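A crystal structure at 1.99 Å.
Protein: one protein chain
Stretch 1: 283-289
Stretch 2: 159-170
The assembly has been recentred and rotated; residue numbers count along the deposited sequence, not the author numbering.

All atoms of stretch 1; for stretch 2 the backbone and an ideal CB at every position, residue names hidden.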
# COMPACT_ATOMS: atom_id res chain seq x y z
N MET A 283 -22.76 7.10 4.03
CA MET A 283 -23.46 5.94 3.48
C MET A 283 -24.83 6.34 2.96
O MET A 283 -25.24 5.92 1.87
CB MET A 283 -23.59 4.84 4.54
CG MET A 283 -24.24 3.57 4.02
SD MET A 283 -23.27 2.70 2.79
CE MET A 283 -21.81 2.18 3.73
N GLU A 284 -25.54 7.18 3.70
CA GLU A 284 -26.86 7.63 3.27
C GLU A 284 -26.78 8.38 1.95
O GLU A 284 -27.64 8.23 1.09
CB GLU A 284 -27.51 8.48 4.38
CG GLU A 284 -28.92 8.87 4.06
CD GLU A 284 -29.51 9.89 5.04
OE1 GLU A 284 -28.92 10.13 6.14
OE2 GLU A 284 -30.57 10.45 4.69
N LYS A 285 -25.71 9.18 1.76
CA LYS A 285 -25.55 9.91 0.50
C LYS A 285 -25.36 8.96 -0.68
O LYS A 285 -25.96 9.16 -1.74
CB LYS A 285 -24.36 10.86 0.58
CG LYS A 285 -24.59 12.08 1.46
CD LYS A 285 -23.39 13.01 1.48
CE LYS A 285 -23.49 13.99 2.64
NZ LYS A 285 -22.16 14.53 3.03
N MET A 286 -24.54 7.93 -0.49
CA MET A 286 -24.27 6.98 -1.57
C MET A 286 -25.50 6.15 -1.91
O MET A 286 -25.73 5.84 -3.09
CB MET A 286 -23.13 6.05 -1.16
CG MET A 286 -21.76 6.68 -1.33
SD MET A 286 -20.45 5.57 -0.80
CE MET A 286 -20.68 5.53 0.95
N LEU A 287 -26.28 5.74 -0.90
CA LEU A 287 -27.40 4.84 -1.16
C LEU A 287 -28.56 5.54 -1.84
O LEU A 287 -29.32 4.91 -2.57
CB LEU A 287 -27.87 4.19 0.14
CG LEU A 287 -26.87 3.24 0.81
CD1 LEU A 287 -27.59 2.46 1.97
CD2 LEU A 287 -26.26 2.33 -0.23
N TYR A 288 -28.74 6.84 -1.58
CA TYR A 288 -29.92 7.55 -2.09
C TYR A 288 -29.62 8.75 -2.97
O TYR A 288 -30.50 9.13 -3.76
CB TYR A 288 -30.82 8.02 -0.92
CG TYR A 288 -31.17 6.87 -0.02
CD1 TYR A 288 -32.19 5.98 -0.35
CD2 TYR A 288 -30.45 6.65 1.15
CE1 TYR A 288 -32.49 4.89 0.45
CE2 TYR A 288 -30.72 5.55 1.96
CZ TYR A 288 -31.76 4.68 1.61
OH TYR A 288 -32.02 3.57 2.41
N ASP A 289 -28.46 9.38 -2.85
CA ASP A 289 -28.16 10.58 -3.64
C ASP A 289 -27.81 10.24 -5.08
O ASP A 289 -28.14 11.02 -5.99
CB ASP A 289 -27.01 11.38 -3.02
CG ASP A 289 -27.43 12.19 -1.79
OD1 ASP A 289 -28.51 11.90 -1.22
OD2 ASP A 289 -26.67 13.11 -1.39
N UNK A 159 -34.36 7.70 10.95
CA UNK A 159 -35.56 8.46 10.69
C UNK A 159 -35.58 9.00 9.25
O UNK A 159 -36.57 8.93 8.57
CB UNK A 159 -35.68 9.61 11.69
N UNK A 160 -34.45 9.50 8.79
CA UNK A 160 -34.32 10.06 7.46
C UNK A 160 -34.64 9.05 6.36
O UNK A 160 -35.27 9.39 5.40
CB UNK A 160 -32.90 10.60 7.27
N UNK A 161 -34.19 7.82 6.51
CA UNK A 161 -34.40 6.81 5.48
C UNK A 161 -35.60 5.90 5.63
O UNK A 161 -35.89 5.11 4.77
CB UNK A 161 -33.15 5.93 5.40
N UNK A 162 -36.33 6.03 6.72
CA UNK A 162 -37.40 5.11 7.01
C UNK A 162 -38.45 4.96 5.93
O UNK A 162 -38.92 3.88 5.71
CB UNK A 162 -38.09 5.55 8.31
N UNK A 163 -38.84 6.03 5.29
CA UNK A 163 -39.88 5.93 4.27
C UNK A 163 -39.33 5.91 2.84
O UNK A 163 -40.12 5.96 1.89
CB UNK A 163 -40.86 7.10 4.42
N UNK A 164 -38.02 5.87 2.67
CA UNK A 164 -37.45 5.80 1.33
C UNK A 164 -37.53 4.38 0.77
O UNK A 164 -37.52 3.39 1.51
CB UNK A 164 -36.00 6.28 1.35
N UNK A 165 -37.62 4.29 -0.56
CA UNK A 165 -37.47 3.00 -1.21
C UNK A 165 -36.02 2.56 -1.08
O UNK A 165 -35.10 3.36 -1.27
CB UNK A 165 -37.90 3.06 -2.68
N UNK A 166 -35.82 1.26 -0.76
CA UNK A 166 -34.49 0.81 -0.34
C UNK A 166 -33.78 0.12 -1.49
O UNK A 166 -34.37 -0.75 -2.13
CB UNK A 166 -34.59 -0.13 0.86
N UNK A 167 -32.52 0.45 -1.73
CA UNK A 167 -31.77 -0.25 -2.78
C UNK A 167 -31.16 -1.56 -2.26
O UNK A 167 -30.91 -1.66 -1.08
CB UNK A 167 -30.67 0.66 -3.33
N UNK A 168 -30.91 -2.52 -3.13
CA UNK A 168 -30.24 -3.74 -2.74
C UNK A 168 -28.73 -3.40 -2.88
O UNK A 168 -28.35 -2.68 -3.79
CB UNK A 168 -30.67 -4.94 -3.59
N UNK A 169 -27.90 -3.91 -1.99
CA UNK A 169 -26.49 -3.61 -2.00
C UNK A 169 -25.56 -4.81 -1.89
O UNK A 169 -25.80 -5.71 -1.13
CB UNK A 169 -26.19 -2.64 -0.85
N UNK A 170 -24.48 -4.78 -2.66
CA UNK A 170 -23.46 -5.81 -2.58
C UNK A 170 -22.22 -5.10 -2.01
O UNK A 170 -21.79 -4.09 -2.53
CB UNK A 170 -23.19 -6.46 -3.94

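Position 159 is helical, and its ideal CB has nothing of stretch 1 within 5.5 Å. Stretch 1 sets no preference here. The residue is S159, which makes no contact.

Position 160 is also helical, and its CA-to-CB bond points toward stretch 1. The ideal CB lies 3.5 Å from E284 OE2. A carboxylate this near favours a donor or a positive charge, so Asn, Gln, Ser, Lys or Arg would suit. The residue is N160. Its ND2 gives a weak hydrogen bond to E284 OE1, 3.4 Å long but nearly straight at 172°.

Position 161 points toward stretch 1 as well. Its ideal CB is 4.0 Å from Y288 OH, and the aliphatic part of E284 is near. A compact apolar side chain such as Val, Ile or Ala would fit. The residue is V161. Its CG1 reaches both neighbours, 3.7 Å from Y288 CE2 and 3.9 Å from E284 CG.

Positions 162 and 163 are the middle of a type I turn, with neither ideal CB near stretch 1, so many residues would do; they are A162 and K163, which make no contact.

Position 164 closes the turn. Its CB points toward stretch 1, 3.9 Å from Y288 CE1. A ring face invites a long aliphatic chain, a cation or another ring. The residue is K164. Its CD lies over the face, 3.8 Å from the centroid of the Y288 ring, as a CH-pi contact. Its NZ is 5.8 Å from that centroid, so any cation-pi attraction is weak at most.

Position 165 has an extended backbone, and its ideal CB has no near neighbour in stretch 1. A polar or charged residue is one easy choice. The residue is K165, whose end leads away. Its backbone O sits at the ring edge, 3.5 Å from Y288 CE1.

Position 166 points sideways, its ideal CB 4.8 Å from Y288 OH. A polar or flexible chain could pass the hydroxyl. The residue is K166. Its CD packs 3.2 Å from Y288 OH, while its NZ turns back and bonds K164 O at 2.8 Å.

Position 167 points toward stretch 1, its ideal CB 4.5 Å from L287 O. Phi of -84° allows proline, and Val or Ala could also suit. The residue is P167. CG is 4.2 Å from L287 CB, and CD is 3.9 Å from Y288 CE1.

Positions 168 and 170 are strand residues whose ideal CB has nothing of stretch 1 within 5.5 Å, so stretch 1 sets no preference; they are T168 and L170. Between them, position 169 points toward stretch 1, its ideal CB 5.0 Å from L287 CD2, and calls for an apolar chain such as Val, Ile or Leu. V169 places CG2 3.9 Å from L287 CD2.

Stretch 2 (159-170) SNVAKKKKPTVL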
# COMPACT_ATOMS: atom_id res chain seq x y z
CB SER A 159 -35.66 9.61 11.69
OG SER A 159 -36.71 10.47 11.35
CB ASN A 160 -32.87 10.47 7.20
CG ASN A 160 -32.48 11.77 7.85
OD1 ASN A 160 -33.29 12.51 8.36
ND2 ASN A 160 -31.19 12.06 7.80
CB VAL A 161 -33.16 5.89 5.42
CG1 VAL A 161 -31.90 6.70 5.27
CG2 VAL A 161 -33.08 5.03 6.66
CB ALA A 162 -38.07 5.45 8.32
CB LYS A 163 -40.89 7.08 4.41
CG LYS A 163 -41.66 7.03 5.75
CD LYS A 163 -42.52 8.27 5.99
CE LYS A 163 -43.15 8.22 7.39
NZ LYS A 163 -44.07 9.37 7.69
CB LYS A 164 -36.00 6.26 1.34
CG LYS A 164 -35.83 7.75 1.70
CD LYS A 164 -34.34 8.06 1.80
CE LYS A 164 -34.03 9.45 1.26
NZ LYS A 164 -34.63 10.53 2.06
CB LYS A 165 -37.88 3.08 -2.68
CG LYS A 165 -39.38 3.16 -2.85
CD LYS A 165 -39.79 2.90 -4.30
CE LYS A 165 -41.32 2.87 -4.45
NZ LYS A 165 -41.75 2.49 -5.84
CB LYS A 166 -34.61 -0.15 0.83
CG LYS A 166 -35.33 0.50 2.07
CD LYS A 166 -34.71 1.86 2.46
CE LYS A 166 -35.18 2.30 3.87
NZ LYS A 166 -36.68 2.48 3.98
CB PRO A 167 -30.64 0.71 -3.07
CG PRO A 167 -30.36 1.32 -1.75
CD PRO A 167 -31.67 1.43 -1.05
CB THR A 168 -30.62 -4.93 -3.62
OG1 THR A 168 -30.39 -4.59 -4.97
CG2 THR A 168 -32.09 -5.29 -3.42
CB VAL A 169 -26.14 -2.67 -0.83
CG1 VAL A 169 -24.68 -2.23 -0.88
CG2 VAL A 169 -27.09 -1.49 -0.76
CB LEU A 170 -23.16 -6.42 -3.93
CG LEU A 170 -21.85 -7.19 -4.04
CD1 LEU A 170 -21.79 -8.29 -2.99
CD2 LEU A 170 -21.65 -7.76 -5.42
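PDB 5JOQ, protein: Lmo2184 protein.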